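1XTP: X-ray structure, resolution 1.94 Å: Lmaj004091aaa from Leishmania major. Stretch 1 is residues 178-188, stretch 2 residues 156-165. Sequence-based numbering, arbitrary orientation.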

# COMPACT_ATOMS: atom_id res chain seq x y z
N LYS A 178 -12.87 -2.21 0.51
CA LYS A 178 -13.06 -3.24 1.54
C LYS A 178 -11.93 -3.31 2.55
O LYS A 178 -12.17 -3.35 3.76
CB LYS A 178 -13.21 -4.63 0.90
CG LYS A 178 -14.61 -4.91 0.38
CD LYS A 178 -14.60 -5.92 -0.79
N PHE A 179 -10.70 -3.35 2.06
CA PHE A 179 -9.56 -3.55 2.93
C PHE A 179 -9.33 -2.38 3.88
O PHE A 179 -8.98 -2.60 5.02
CB PHE A 179 -8.29 -3.83 2.14
CG PHE A 179 -7.14 -4.22 3.01
CD1 PHE A 179 -7.18 -5.39 3.74
CD2 PHE A 179 -6.04 -3.38 3.13
CE1 PHE A 179 -6.13 -5.74 4.57
CE2 PHE A 179 -4.98 -3.72 3.94
CZ PHE A 179 -5.02 -4.89 4.67
N PHE A 180 -9.52 -1.15 3.42
CA PHE A 180 -9.26 0.02 4.27
C PHE A 180 -10.28 0.14 5.40
O PHE A 180 -9.93 0.53 6.51
CB PHE A 180 -9.18 1.29 3.43
CG PHE A 180 -7.80 1.55 2.87
CD1 PHE A 180 -7.22 0.66 1.95
CD2 PHE A 180 -7.07 2.67 3.26
CE1 PHE A 180 -5.94 0.89 1.43
CE2 PHE A 180 -5.79 2.92 2.73
CZ PHE A 180 -5.23 2.02 1.81
N LYS A 181 -11.52 -0.25 5.10
CA LYS A 181 -12.59 -0.30 6.08
C LYS A 181 -12.32 -1.42 7.10
O LYS A 181 -12.57 -1.25 8.29
CB LYS A 181 -13.94 -0.49 5.37
CG LYS A 181 -15.14 -0.51 6.29
CD LYS A 181 -16.47 -0.52 5.53
N HIS A 182 -11.78 -2.53 6.63
CA HIS A 182 -11.41 -3.64 7.49
C HIS A 182 -10.21 -3.28 8.41
O HIS A 182 -10.15 -3.68 9.59
CB HIS A 182 -11.09 -4.85 6.62
CG HIS A 182 -10.91 -6.11 7.38
ND1 HIS A 182 -11.91 -6.66 8.16
CD2 HIS A 182 -9.85 -6.95 7.48
CE1 HIS A 182 -11.48 -7.77 8.71
NE2 HIS A 182 -10.23 -7.97 8.32
N CYS A 183 -9.25 -2.55 7.85
CA CYS A 183 -8.15 -2.00 8.65
C CYS A 183 -8.63 -1.04 9.72
O CYS A 183 -8.05 -0.96 10.81
CB CYS A 183 -7.15 -1.27 7.76
SG CYS A 183 -6.20 -2.38 6.78
N GLN A 184 -9.67 -0.29 9.41
CA GLN A 184 -10.19 0.70 10.33
C GLN A 184 -10.70 0.03 11.60
O GLN A 184 -10.43 0.50 12.69
CB GLN A 184 -11.31 1.50 9.67
CG GLN A 184 -11.88 2.62 10.56
CD GLN A 184 -13.06 3.28 9.91
OE1 GLN A 184 -13.93 2.61 9.35
NE2 GLN A 184 -13.09 4.61 9.93
N GLN A 185 -11.43 -1.07 11.44
CA GLN A 185 -11.97 -1.80 12.58
C GLN A 185 -10.88 -2.53 13.39
O GLN A 185 -11.06 -2.80 14.58
CB GLN A 185 -13.09 -2.75 12.15
CG GLN A 185 -12.66 -3.89 11.24
CD GLN A 185 -12.09 -5.07 11.99
OE1 GLN A 185 -12.61 -5.48 13.04
NE2 GLN A 185 -11.01 -5.64 11.46
N ALA A 186 -9.77 -2.84 12.73
CA ALA A 186 -8.61 -3.43 13.38
C ALA A 186 -7.78 -2.42 14.17
O ALA A 186 -6.88 -2.81 14.92
CB ALA A 186 -7.74 -4.11 12.35
N LEU A 187 -8.05 -1.12 14.03
CA LEU A 187 -7.29 -0.12 14.79
C LEU A 187 -7.80 0.02 16.20
O LEU A 187 -8.98 -0.14 16.45
CB LEU A 187 -7.37 1.25 14.14
CG LEU A 187 -6.76 1.39 12.74
CD1 LEU A 187 -7.06 2.81 12.26
CD2 LEU A 187 -5.25 1.10 12.70
N THR A 188 -6.88 0.34 17.10
CA THR A 188 -7.24 0.84 18.45
C THR A 188 -7.70 2.30 18.37
O THR A 188 -7.53 2.96 17.34
CB THR A 188 -6.05 0.74 19.44
OG1 THR A 188 -5.07 1.73 19.11
CG2 THR A 188 -5.45 -0.66 19.40
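Stretch 2 156-165: PNTYDLIVIQ

The most unusual feature of this contact is the carbonyl oxygen of Ala186, which accepts two backbone hydrogen bonds from successive residues of stretch 2. Thr158 N lies 2.8 Å from Ala186 O, and Tyr159 N lies 2.9 Å from the same Ala186 O. Both bonds are close to straight, with angles at the hydrogen of 161° and 174°. No backbone amide within stretch 1 bonds to Ala186 O.

Stretch 2 starts as loop at Pro156 to Thr158. Asn157 has a left-handed backbone conformation, phi 53° and psi 54°. The amides of the next two residues, Thr158 and Tyr159, both point at Ala186 O. Thr158 OG1 donates to Pro156 O at 2.9 Å within the loop. Just before it, Asn157 N donates to Gln185 O at 2.8 Å. Pro156 CA also sits 3.2 Å from Gln185 O, a CA-H...O contact. The side chain of Gln185 folds back, with chi1 and chi2 both p. Its NE2 donates to His182 O at 2.8 Å, and its OE1 lies 3.3 Å from Pro156 CB.

After the helix, Leu187 and Thr188 are extended. Leu187 pairs with Tyr159 in a parallel bridge, with Leu187 CA and Tyr159 CA 4.6 Å apart and their side chains diverging. Thr188 N donates to Tyr159 O at 2.9 Å, completing the bridge begun by Tyr159 N and Ala186 O. Two CA-H...O contacts, both 3.3 Å, support it: Leu187 CA to Tyr159 O, and Asn157 CA to Leu187 O. A side-chain bond lies just beyond. Thr188 OG1 donates to Asp160 OD1 at 2.5 Å, a very short distance. Asp160 OD2 is hydrogen-bonded elsewhere in the structure.

The chain turns a corner at Asp160. The strand through Leu161 to Gln165 then runs back along the helix. The two axes are nearly antiparallel, at 158°, and approach to 9.4 Å. No backbone hydrogen bond joins helix and strand across this gap. The contact across it is made mostly by side chains. Strand residues alternate. Ile162 and Ile164 point toward the helix, while Leu161 points away and Val163 and Gln165 are out of reach.

Ile162 sits at the C-terminal end of the helix. Its CD1 is 3.3 Å from Leu187 CD2, 3.3 Å from Cys183 O and 4.1 Å from Ala186 CB. Its CG2 is 3.9 Å from Cys183 SG. Ile164 lies one helical turn back, with Phe180 as its nearest partner by CA position. Its CD1 meets two rings in different ways. It is at the edge of the Phe179 ring, 3.7 Å from Phe179 CE2. It lies over one face of the Phe180 ring, 3.7 Å from Phe180 CZ, in a CH-pi contact. Cys183 SG, 4.2 Å from Ile164 CD1, links the two isoleucine sites. Together the stretches bury 654 Å², summed over both sides.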

# COMPACT_ATOMS: atom_id res chain seq x y z
N PRO A 156 -10.46 -7.09 15.55
CA PRO A 156 -10.80 -5.70 15.85
C PRO A 156 -9.94 -5.10 16.95
O PRO A 156 -9.38 -5.83 17.76
CB PRO A 156 -12.27 -5.78 16.30
CG PRO A 156 -12.43 -7.17 16.77
CD PRO A 156 -11.52 -8.03 15.94
N ASN A 157 -9.81 -3.78 16.94
CA ASN A 157 -9.25 -3.05 18.07
C ASN A 157 -7.88 -3.59 18.49
O ASN A 157 -7.70 -3.93 19.64
CB ASN A 157 -10.24 -3.12 19.23
CG ASN A 157 -9.89 -2.19 20.37
OD1 ASN A 157 -9.05 -1.30 20.22
ND2 ASN A 157 -10.52 -2.40 21.53
N THR A 158 -6.94 -3.69 17.56
CA THR A 158 -5.66 -4.35 17.83
C THR A 158 -4.44 -3.48 17.55
O THR A 158 -3.48 -3.48 18.33
CB THR A 158 -5.56 -5.65 17.00
OG1 THR A 158 -6.55 -6.56 17.45
CG2 THR A 158 -4.21 -6.34 17.15
N TYR A 159 -4.45 -2.78 16.43
CA TYR A 159 -3.25 -2.08 15.98
C TYR A 159 -3.24 -0.57 16.21
O TYR A 159 -4.22 0.14 15.94
CB TYR A 159 -3.02 -2.38 14.51
CG TYR A 159 -2.72 -3.83 14.26
CD1 TYR A 159 -1.49 -4.37 14.61
CD2 TYR A 159 -3.68 -4.67 13.69
CE1 TYR A 159 -1.22 -5.71 14.38
CE2 TYR A 159 -3.42 -6.03 13.47
CZ TYR A 159 -2.19 -6.54 13.81
OH TYR A 159 -1.91 -7.88 13.58
N ASP A 160 -2.10 -0.09 16.72
CA ASP A 160 -1.82 1.33 16.82
C ASP A 160 -1.26 1.89 15.48
O ASP A 160 -1.39 3.09 15.20
CB ASP A 160 -0.85 1.60 17.97
CG ASP A 160 -1.43 1.25 19.33
OD1 ASP A 160 -2.64 1.45 19.55
OD2 ASP A 160 -0.67 0.82 20.21
N LEU A 161 -0.67 1.03 14.66
CA LEU A 161 -0.33 1.46 13.30
C LEU A 161 -0.51 0.33 12.32
O LEU A 161 -0.19 -0.80 12.62
CB LEU A 161 1.10 1.99 13.23
CG LEU A 161 1.40 2.91 12.04
CD1 LEU A 161 0.80 4.33 12.23
CD2 LEU A 161 2.90 2.99 11.78
N ILE A 162 -1.09 0.65 11.16
CA ILE A 162 -1.24 -0.31 10.06
C ILE A 162 -0.60 0.32 8.83
O ILE A 162 -1.11 1.28 8.26
CB ILE A 162 -2.71 -0.67 9.80
CG1 ILE A 162 -3.33 -1.30 11.05
CG2 ILE A 162 -2.83 -1.63 8.59
CD1 ILE A 162 -4.79 -1.62 10.92
N VAL A 163 0.53 -0.26 8.44
CA VAL A 163 1.34 0.24 7.35
C VAL A 163 0.95 -0.39 6.00
O VAL A 163 0.95 -1.59 5.86
CB VAL A 163 2.84 -0.05 7.66
CG1 VAL A 163 3.71 0.41 6.51
CG2 VAL A 163 3.22 0.65 8.95
N ILE A 164 0.61 0.44 5.02
CA ILE A 164 0.32 -0.02 3.67
C ILE A 164 1.18 0.83 2.71
O ILE A 164 0.79 1.92 2.31
CB ILE A 164 -1.19 0.09 3.32
CG1 ILE A 164 -2.08 -0.49 4.44
CG2 ILE A 164 -1.50 -0.63 1.99
CD1 ILE A 164 -3.58 -0.31 4.21
N GLN A 165 2.35 0.32 2.37
CA GLN A 165 3.30 1.07 1.56
C GLN A 165 3.69 0.28 0.35
O GLN A 165 4.13 -0.86 0.47
CB GLN A 165 4.55 1.41 2.36
CG GLN A 165 5.66 2.01 1.48
CD GLN A 165 6.68 2.85 2.24
OE1 GLN A 165 6.61 2.99 3.47
NE2 GLN A 165 7.64 3.43 1.50